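Local atomic coordinates of cysteine desulfurase (Thermococcus onnurineus, PDB entry 5B89), a protein that probably uses pyridoxal 5'-phosphate to take sulfur from L-cysteine and pass it to a sulfur carrier, releasing L-alanine. Residues 127-133 and 175-181; 152-156 and 167-171; 322-327 and 403-407. One frame throughout, in Å; residues are numbered along the deposited sequence.

Contact 1 of 3, residues 127-133 and 175-181; sequences IVTTPYE and AKLVAVQ
Ile127 and Leu177 run alongside each other in the same direction, on one face of two neighbouring parallel strands in the large seven-stranded sheet of a fold-type I pyridoxal phosphate enzyme of the class-V aminotransferase family. Ile127 CG2 rests 4.1 Å from Leu177 CD2. The next pair, Val128 and Val178, turns to the other face, where Val128 CG2 also meets Ala175 CB. Two backbone bonds set this register: Val128 N donates to Leu177 O, and Ala179 N to Val128 O. Beyond them a side chain takes over the pairing. Thr129 holds its hydroxyl anti to the backbone N (chi1 -174°), which carries OG1 to Ala179 O at 2.7 Å, tilted 28° from the carbonyl plane. The chain 127-133 then leaves the sheet through a type I turn, Thr130 to Glu133, and the Thr130 side chain crosses that of Val180 at about a right angle, CG2 against CG1. Glu133, bent at chi2 (-61°), folds back and runs antiparallel alongside Gln181. Its OE2 accepts twice, from Gln181 N at 3.1 Å through the syn lone pair and from Thr130 OG1 on the anti side. With an alanine at Glu133, Gln181 N and the Thr130 hydroxyl would probably both lose their acceptor, and the turn its tie to the strand end. That end lies close to the active site: the side chain of Gln181 is about 5 Å from the bound pyridoxal phosphate and about as far from that of His134, which binds this cofactor. Within the turn, Thr130 OG1 also closes an ST turn, accepting from Tyr132 N at 3.0 Å.

Contact 2 of 3, residues 152-156 and 167-171; sequences LEFIE and DAEKK
Lys171 reaches from helix 165-172 across to the end of strand 151-154, where its ammonium group meets the carbonyl of Phe154. The strand is outermost in the seven-stranded sheet within this chain, and the helix runs back nearly antiparallel to it before the chain enters strand 177-181; the axes of segments 152-154 and 167-171 come within 9.9 Å at their closest approach. Polar bonds dominate. Lys171 NZ donates to Phe154 O at 3.1 Å from above the carbonyl plane, 38° out of it. On its own helix the same nitrogen forms a salt bridge with Asp167 OD2 at 2.7 Å, through the syn lone pair. Glu156 N donates a hydrogen bond to that oxygen from its anti side, at 2.8 Å, so two donors grip OD2. Asp167 turns its carboxylate anti to the backbone N (chi1 -169°), which brings OD2 to Glu156 N. One water accepts from Lys171 NZ and donates to Glu156 OE2, joining two charges too far apart for a direct salt bridge. Among the carboxylates, those of Glu156 and Asp167 are stacked with planes 28° apart, and Glu156 OE1 stands 4.3 Å from Asp167 OD1. Apolar contact lies deeper, where Ile155 CG2 packs on Ala168 CB at 3.9 Å. At the other end, the aliphatic part of Lys171 passes Glu153, with CD 3.6 Å from Glu153 OE1. Phe154 packs against Leu272 of the second subunit. With two carboxylates gathered around it, the ammonium group of Lys171 is likely to stay charged and to ease the repulsion between Glu156 and Asp167.

Contact 3 of 3, residues 322-327 and 403-407; sequences RTTEGL and VETFL
Leu407 enters as a knob into a hole formed by Arg322, Thr323, Gly326 and Leu327, where two helices of the C-terminal part of the fold pack nearly parallel; the axes of helix segments 322-327 and 403-407 cross at -19°, with a closest approach of 10.0 Å. Its two methyls divide the work: CD2 lies 3.8 Å from Gly326 CA, while CD1 sits over the centre of one face of the Arg322 guanidinium. Gly326 makes this fit possible, since a CB here would run into CD1. Arg322 starts with CG anti to the backbone N, which lays CG against Val403 CG1, and the bend at chi2 (64°) then brings the guanidinium to Glu404. Glu404 is likewise bent at chi2 and curls back to meet it. Thr323 CG2 approaches the Phe406 ring obliquely at CE2, 4.0 Å away, and Leu327 CD2 reaches the same ring carbon. The hydroxyl of Thr323 touches Val403 CG1 but is hydrogen-bonded to Leu319 O of its own helix. The salt bridge to Glu404 is side-on: Arg322 NE donates almost straight (178°) to Glu404 OE2 at 2.8 Å, and Arg322 NH2 to Glu404 OE1 at 3.0 Å.

From the N terminus, strand 126-129 comes first, and contact 1 closes the loop that returns to it at 175-181. Contact 2 is nested inside that loop: the chain adds strand 151-154 on the far side of 126-129, then turns back through helix 165-172 on the way to strand 177-181. The two touch directly, their centres 8 Å apart, with Thr129 bonded through its backbone to Glu153 and Ile155. Together they tie one edge of the large sheet to a helix that packs against it. Contact 3 follows in series, about 17 Å from contact 1 at the nearest atoms, and joins helices 309-329 and 400-415 of the C-terminal part.

Contact 1 of 3, residues 127-133 and 175-181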
loop_
_atom_site.group_PDB
_atom_site.type_symbol
_atom_site.label_atom_id
_atom_site.label_comp_id
_atom_site.label_asym_id
_atom_site.label_seq_id
_atom_site.Cartn_x
_atom_site.Cartn_y
_atom_site.Cartn_z
ATOM N N ILE B 127 -11.195 20.904 -16.128
ATOM C CA ILE B 127 -10.009 20.068 -15.909
ATOM C C ILE B 127 -9.489 19.716 -17.293
ATOM O O ILE B 127 -10.240 19.372 -18.097
ATOM C CB ILE B 127 -10.327 18.801 -15.153
ATOM C CG1 ILE B 127 -10.704 19.141 -13.729
ATOM C CG2 ILE B 127 -9.109 17.879 -15.066
ATOM C CD1 ILE B 127 -11.305 17.984 -13.005
ATOM N N VAL B 128 -8.191 19.849 -17.503
ATOM C CA VAL B 128 -7.563 19.543 -18.805
ATOM C C VAL B 128 -6.587 18.368 -18.597
ATOM O O VAL B 128 -5.811 18.426 -17.678
ATOM C CB VAL B 128 -6.874 20.713 -19.376
ATOM C CG1 VAL B 128 -6.102 20.428 -20.665
ATOM C CG2 VAL B 128 -7.885 21.865 -19.585
ATOM N N THR B 129 -6.616 17.424 -19.542
ATOM C CA THR B 129 -5.622 16.362 -19.555
ATOM C C THR B 129 -5.279 16.050 -20.994
ATOM O O THR B 129 -5.668 16.739 -21.882
ATOM C CB THR B 129 -6.144 15.204 -18.742
ATOM O OG1 THR B 129 -5.121 14.215 -18.627
ATOM C CG2 THR B 129 -7.254 14.497 -19.461
ATOM N N THR B 130 -4.495 14.998 -21.211
ATOM C CA THR B 130 -4.129 14.523 -22.569
ATOM C C THR B 130 -5.098 13.431 -22.986
ATOM O O THR B 130 -5.660 12.751 -22.175
ATOM C CB THR B 130 -2.662 14.048 -22.692
ATOM O OG1 THR B 130 -2.565 12.672 -22.267
ATOM C CG2 THR B 130 -1.713 14.849 -21.976
ATOM N N PRO B 131 -5.105 13.107 -24.264
ATOM C CA PRO B 131 -5.919 12.000 -24.697
ATOM C C PRO B 131 -5.181 10.708 -24.620
ATOM O O PRO B 131 -5.706 9.756 -25.092
ATOM C CB PRO B 131 -6.164 12.281 -26.168
ATOM C CG PRO B 131 -5.031 13.105 -26.584
ATOM C CD PRO B 131 -4.552 13.866 -25.382
ATOM N N TYR B 132 -4.003 10.673 -24.055
ATOM C CA TYR B 132 -3.236 9.454 -24.039
ATOM C C TYR B 132 -3.020 8.870 -22.670
ATOM O O TYR B 132 -2.202 8.001 -22.492
ATOM C CB TYR B 132 -1.859 9.709 -24.654
ATOM C CG TYR B 132 -1.787 10.565 -25.898
ATOM C CD1 TYR B 132 -2.133 10.070 -27.120
ATOM C CD2 TYR B 132 -1.288 11.803 -25.847
ATOM C CE1 TYR B 132 -2.034 10.833 -28.261
ATOM C CE2 TYR B 132 -1.182 12.567 -26.967
ATOM C CZ TYR B 132 -1.573 12.073 -28.178
ATOM O OH TYR B 132 -1.473 12.858 -29.264
ATOM N N GLU B 133 -3.763 9.378 -21.718
ATOM C CA GLU B 133 -3.582 8.947 -20.372
ATOM C C GLU B 133 -3.874 7.482 -20.043
ATOM O O GLU B 133 -4.765 6.923 -20.558
ATOM C CB GLU B 133 -4.426 9.825 -19.458
ATOM C CG GLU B 133 -4.105 11.316 -19.491
ATOM C CD GLU B 133 -2.677 11.669 -19.059
ATOM O OE1 GLU B 133 -2.247 11.157 -18.030
ATOM O OE2 GLU B 133 -2.033 12.432 -19.761
ATOM N N ALA B 175 -8.367 26.928 -16.955
ATOM C CA ALA B 175 -8.551 25.649 -16.315
ATOM C C ALA B 175 -8.280 25.746 -14.788
ATOM O O ALA B 175 -7.363 26.437 -14.408
ATOM C CB ALA B 175 -7.542 24.669 -16.921
ATOM N N LYS B 176 -9.019 24.966 -13.993
ATOM C CA LYS B 176 -8.765 24.882 -12.589
ATOM C C LYS B 176 -7.569 23.944 -12.280
ATOM O O LYS B 176 -6.792 24.204 -11.337
ATOM C CB LYS B 176 -10.021 24.427 -11.867
ATOM C CG LYS B 176 -9.951 24.351 -10.340
ATOM C CD LYS B 176 -10.258 25.727 -9.861
ATOM C CE LYS B 176 -10.340 25.747 -8.358
ATOM N NZ LYS B 176 -10.683 27.164 -8.017
ATOM N N LEU B 177 -7.491 22.891 -13.079
ATOM C CA LEU B 177 -6.475 21.831 -12.822
ATOM C C LEU B 177 -6.152 21.225 -14.196
ATOM O O LEU B 177 -7.020 21.020 -15.028
ATOM C CB LEU B 177 -7.037 20.832 -11.844
ATOM C CG LEU B 177 -6.048 19.681 -11.420
ATOM C CD1 LEU B 177 -6.271 19.288 -9.954
ATOM C CD2 LEU B 177 -6.155 18.476 -12.311
ATOM N N VAL B 178 -4.879 20.890 -14.301
ATOM C CA VAL B 178 -4.281 20.260 -15.508
ATOM C C VAL B 178 -3.567 18.995 -14.979
ATOM O O VAL B 178 -2.697 19.157 -14.069
ATOM C CB VAL B 178 -3.341 21.155 -16.188
ATOM C CG1 VAL B 178 -2.661 20.488 -17.380
ATOM C CG2 VAL B 178 -3.987 22.458 -16.717
ATOM N N ALA B 179 -3.866 17.852 -15.568
ATOM C CA ALA B 179 -3.213 16.610 -15.216
ATOM C C ALA B 179 -2.608 15.983 -16.454
ATOM O O ALA B 179 -3.287 15.733 -17.388
ATOM C CB ALA B 179 -4.191 15.658 -14.579
ATOM N N VAL B 180 -1.318 15.723 -16.419
ATOM C CA VAL B 180 -0.677 15.106 -17.575
ATOM C C VAL B 180 0.346 14.047 -17.190
ATOM O O VAL B 180 0.959 14.090 -16.167
ATOM C CB VAL B 180 0.024 16.127 -18.475
ATOM C CG1 VAL B 180 -0.959 17.220 -18.925
ATOM C CG2 VAL B 180 1.189 16.726 -17.755
ATOM N N GLN B 181 0.527 13.115 -18.106
ATOM C CA GLN B 181 1.514 12.112 -17.921
ATOM C C GLN B 181 2.817 12.680 -18.462
ATOM O O GLN B 181 2.829 13.396 -19.357
ATOM C CB GLN B 181 1.149 10.848 -18.690
ATOM C CG GLN B 181 1.241 11.026 -20.165
ATOM C CD GLN B 181 0.594 9.933 -20.990
ATOM O OE1 GLN B 181 0.040 8.992 -20.489
ATOM N NE2 GLN B 181 0.702 10.081 -22.264
#

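Contact 2 of 3, residues 152-156 and 167-171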
loop_
_atom_site.group_PDB
_atom_site.type_symbol
_atom_site.label_atom_id
_atom_site.label_comp_id
_atom_site.label_asym_id
_atom_site.label_seq_id
_atom_site.Cartn_x
_atom_site.Cartn_y
_atom_site.Cartn_z
ATOM N N LEU B 152 -14.343 18.353 -18.648
ATOM C CA LEU B 152 -13.096 17.600 -18.762
ATOM C C LEU B 152 -12.702 17.699 -20.224
ATOM O O LEU B 152 -13.373 17.176 -21.045
ATOM C CB LEU B 152 -13.288 16.153 -18.339
ATOM C CG LEU B 152 -12.034 15.274 -18.451
ATOM C CD1 LEU B 152 -10.878 15.865 -17.672
ATOM C CD2 LEU B 152 -12.310 13.844 -18.028
ATOM N N GLU B 153 -11.639 18.423 -20.511
ATOM C CA GLU B 153 -11.181 18.628 -21.856
ATOM C C GLU B 153 -9.856 17.936 -22.087
ATOM O O GLU B 153 -9.024 17.783 -21.188
ATOM C CB GLU B 153 -11.101 20.082 -22.123
ATOM C CG GLU B 153 -12.564 20.596 -22.162
ATOM C CD GLU B 153 -12.714 22.060 -22.567
ATOM O OE1 GLU B 153 -11.763 22.651 -23.151
ATOM O OE2 GLU B 153 -13.837 22.588 -22.241
ATOM N N PHE B 154 -9.561 17.666 -23.327
ATOM C CA PHE B 154 -8.390 16.964 -23.721
ATOM C C PHE B 154 -7.608 17.732 -24.718
ATOM O O PHE B 154 -8.188 18.189 -25.797
ATOM C CB PHE B 154 -8.809 15.634 -24.379
ATOM C CG PHE B 154 -9.594 14.766 -23.482
ATOM C CD1 PHE B 154 -8.974 14.010 -22.466
ATOM C CD2 PHE B 154 -10.939 14.813 -23.519
ATOM C CE1 PHE B 154 -9.687 13.295 -21.582
ATOM C CE2 PHE B 154 -11.686 14.076 -22.664
ATOM C CZ PHE B 154 -11.086 13.302 -21.690
ATOM N N ILE B 155 -6.328 17.917 -24.491
ATOM C CA ILE B 155 -5.466 18.653 -25.420
ATOM C C ILE B 155 -5.393 17.886 -26.736
ATOM O O ILE B 155 -5.361 16.713 -26.717
ATOM C CB ILE B 155 -4.034 18.791 -24.857
ATOM C CG1 ILE B 155 -4.098 19.584 -23.575
ATOM C CG2 ILE B 155 -3.077 19.479 -25.798
ATOM C CD1 ILE B 155 -2.898 19.477 -22.679
ATOM N N GLU B 156 -5.351 18.589 -27.851
ATOM C CA GLU B 156 -5.271 17.904 -29.124
ATOM C C GLU B 156 -3.893 17.371 -29.362
ATOM O O GLU B 156 -2.942 17.944 -28.967
ATOM C CB GLU B 156 -5.671 18.847 -30.283
ATOM C CG GLU B 156 -7.121 19.272 -30.195
ATOM C CD GLU B 156 -7.593 20.029 -31.406
ATOM O OE1 GLU B 156 -6.761 20.377 -32.228
ATOM O OE2 GLU B 156 -8.803 20.295 -31.499
ATOM N N ASP B 167 -2.817 24.422 -28.953
ATOM C CA ASP B 167 -4.058 24.005 -28.389
ATOM C C ASP B 167 -3.945 23.908 -26.841
ATOM O O ASP B 167 -4.916 24.226 -26.108
ATOM C CB ASP B 167 -4.499 22.660 -28.969
ATOM C CG ASP B 167 -5.874 22.320 -28.607
ATOM O OD1 ASP B 167 -6.813 23.082 -28.939
ATOM O OD2 ASP B 167 -6.180 21.303 -27.893
ATOM N N ALA B 168 -2.791 23.393 -26.347
ATOM C CA ALA B 168 -2.612 23.331 -24.885
ATOM C C ALA B 168 -2.779 24.679 -24.212
ATOM O O ALA B 168 -3.392 24.813 -23.214
ATOM C CB ALA B 168 -1.265 22.747 -24.544
ATOM N N GLU B 169 -2.237 25.711 -24.846
ATOM C CA GLU B 169 -2.330 27.031 -24.250
ATOM C C GLU B 169 -3.762 27.494 -24.226
ATOM O O GLU B 169 -4.232 28.039 -23.209
ATOM C CB GLU B 169 -1.567 27.994 -25.116
ATOM C CG GLU B 169 -0.087 27.955 -25.093
ATOM C CD GLU B 169 0.522 29.031 -26.010
ATOM O OE1 GLU B 169 0.108 29.128 -27.185
ATOM O OE2 GLU B 169 1.400 29.765 -25.553
ATOM N N LYS B 170 -4.486 27.222 -25.276
ATOM C CA LYS B 170 -5.861 27.590 -25.323
ATOM C C LYS B 170 -6.692 26.873 -24.313
ATOM O O LYS B 170 -7.480 27.467 -23.672
ATOM C CB LYS B 170 -6.458 27.344 -26.697
ATOM C CG LYS B 170 -5.898 28.260 -27.719
ATOM C CD LYS B 170 -6.195 27.870 -29.153
ATOM C CE LYS B 170 -5.589 28.938 -30.061
ATOM N NZ LYS B 170 -5.400 28.609 -31.493
ATOM N N LYS B 171 -6.506 25.574 -24.191
ATOM C CA LYS B 171 -7.277 24.814 -23.260
ATOM C C LYS B 171 -6.950 25.083 -21.800
ATOM O O LYS B 171 -7.817 25.052 -20.997
ATOM C CB LYS B 171 -7.097 23.332 -23.529
ATOM C CG LYS B 171 -7.632 22.877 -24.884
ATOM C CD LYS B 171 -8.620 21.785 -24.686
ATOM C CE LYS B 171 -9.459 21.549 -25.923
ATOM N NZ LYS B 171 -8.674 20.948 -27.022
HETATM O O HOH W 1 -10.194 20.656 -29.364
#

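Contact 3 of 3, residues 322-327 and 403-407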
loop_
_atom_site.group_PDB
_atom_site.type_symbol
_atom_site.label_atom_id
_atom_site.label_comp_id
_atom_site.label_asym_id
_atom_site.label_seq_id
_atom_site.Cartn_x
_atom_site.Cartn_y
_atom_site.Cartn_z
ATOM N N ARG B 322 18.025 1.047 -32.129
ATOM C CA ARG B 322 18.214 -0.202 -32.865
ATOM C C ARG B 322 16.926 -0.991 -33.065
ATOM O O ARG B 322 16.719 -1.519 -34.086
ATOM C CB ARG B 322 19.328 -1.038 -32.259
ATOM C CG ARG B 322 19.551 -2.361 -32.972
ATOM C CD ARG B 322 20.013 -2.131 -34.408
ATOM N NE ARG B 322 20.230 -3.432 -35.009
ATOM C CZ ARG B 322 19.719 -3.836 -36.136
ATOM N NH1 ARG B 322 19.008 -3.041 -36.854
ATOM N NH2 ARG B 322 19.923 -5.070 -36.544
ATOM N N THR B 323 16.051 -1.032 -32.058
ATOM C CA THR B 323 14.816 -1.702 -32.198
ATOM C C THR B 323 13.965 -1.171 -33.326
ATOM O O THR B 323 13.459 -1.913 -34.131
ATOM C CB THR B 323 13.946 -1.735 -30.844
ATOM O OG1 THR B 323 14.798 -2.362 -29.849
ATOM C CG2 THR B 323 12.731 -2.445 -31.006
ATOM N N THR B 324 13.733 0.129 -33.302
ATOM C CA THR B 324 12.875 0.752 -34.324
ATOM C C THR B 324 13.440 0.639 -35.774
ATOM O O THR B 324 12.683 0.332 -36.631
ATOM C CB THR B 324 12.611 2.265 -33.932
ATOM O OG1 THR B 324 13.817 2.960 -33.786
ATOM C CG2 THR B 324 11.700 2.325 -32.658
ATOM N N GLU B 325 14.730 0.846 -35.865
ATOM C CA GLU B 325 15.439 0.660 -37.172
ATOM C C GLU B 325 15.239 -0.771 -37.635
ATOM O O GLU B 325 14.924 -1.052 -38.819
ATOM C CB GLU B 325 16.862 1.021 -37.052
ATOM C CG GLU B 325 17.048 2.523 -37.037
ATOM C CD GLU B 325 18.433 2.982 -36.566
ATOM O OE1 GLU B 325 19.402 2.167 -36.351
ATOM O OE2 GLU B 325 18.720 4.239 -36.448
ATOM N N GLY B 326 15.420 -1.717 -36.704
ATOM C CA GLY B 326 15.244 -3.125 -37.095
ATOM C C GLY B 326 13.816 -3.485 -37.475
ATOM O O GLY B 326 13.540 -4.298 -38.394
ATOM N N LEU B 327 12.822 -2.900 -36.838
ATOM C CA LEU B 327 11.480 -3.110 -37.177
ATOM C C LEU B 327 11.155 -2.508 -38.534
ATOM O O LEU B 327 10.330 -3.090 -39.295
ATOM C CB LEU B 327 10.524 -2.588 -36.037
ATOM C CG LEU B 327 10.616 -3.388 -34.722
ATOM C CD1 LEU B 327 9.613 -2.742 -33.745
ATOM C CD2 LEU B 327 10.293 -4.834 -34.890
ATOM N N VAL B 403 18.489 -6.936 -28.015
ATOM C CA VAL B 403 17.710 -6.403 -29.055
ATOM C C VAL B 403 17.974 -7.184 -30.358
ATOM O O VAL B 403 17.055 -7.473 -31.049
ATOM C CB VAL B 403 18.030 -4.883 -29.212
ATOM C CG1 VAL B 403 17.449 -4.294 -30.497
ATOM C CG2 VAL B 403 17.451 -4.105 -27.979
ATOM N N GLU B 404 19.220 -7.538 -30.603
ATOM C CA GLU B 404 19.538 -8.313 -31.803
ATOM C C GLU B 404 18.885 -9.711 -31.766
ATOM O O GLU B 404 18.416 -10.180 -32.732
ATOM C CB GLU B 404 21.031 -8.381 -32.036
ATOM C CG GLU B 404 21.755 -7.059 -32.244
ATOM C CD GLU B 404 21.461 -6.379 -33.546
ATOM O OE1 GLU B 404 20.799 -6.922 -34.364
ATOM O OE2 GLU B 404 21.930 -5.274 -33.675
ATOM N N THR B 405 18.856 -10.339 -30.594
ATOM C CA THR B 405 18.187 -11.606 -30.464
ATOM C C THR B 405 16.695 -11.446 -30.785
ATOM O O THR B 405 16.151 -12.172 -31.491
ATOM C CB THR B 405 18.403 -12.188 -29.068
ATOM O OG1 THR B 405 19.775 -12.354 -28.879
ATOM C CG2 THR B 405 17.674 -13.510 -28.857
ATOM N N PHE B 406 16.077 -10.409 -30.222
ATOM C CA PHE B 406 14.705 -10.087 -30.436
ATOM C C PHE B 406 14.443 -9.859 -31.924
ATOM O O PHE B 406 13.518 -10.356 -32.424
ATOM C CB PHE B 406 14.320 -8.821 -29.598
ATOM C CG PHE B 406 13.096 -8.114 -30.048
ATOM C CD1 PHE B 406 11.893 -8.497 -29.615
ATOM C CD2 PHE B 406 13.167 -7.027 -30.872
ATOM C CE1 PHE B 406 10.753 -7.859 -30.017
ATOM C CE2 PHE B 406 12.030 -6.383 -31.279
ATOM C CZ PHE B 406 10.822 -6.810 -30.854
ATOM N N LEU B 407 15.289 -9.071 -32.565
ATOM C CA LEU B 407 15.092 -8.774 -34.004
ATOM C C LEU B 407 15.205 -10.062 -34.887
ATOM O O LEU B 407 14.459 -10.220 -35.814
ATOM C CB LEU B 407 16.053 -7.722 -34.469
ATOM C CG LEU B 407 15.766 -6.254 -33.951
ATOM C CD1 LEU B 407 16.847 -5.365 -34.404
ATOM C CD2 LEU B 407 14.418 -5.781 -34.438
#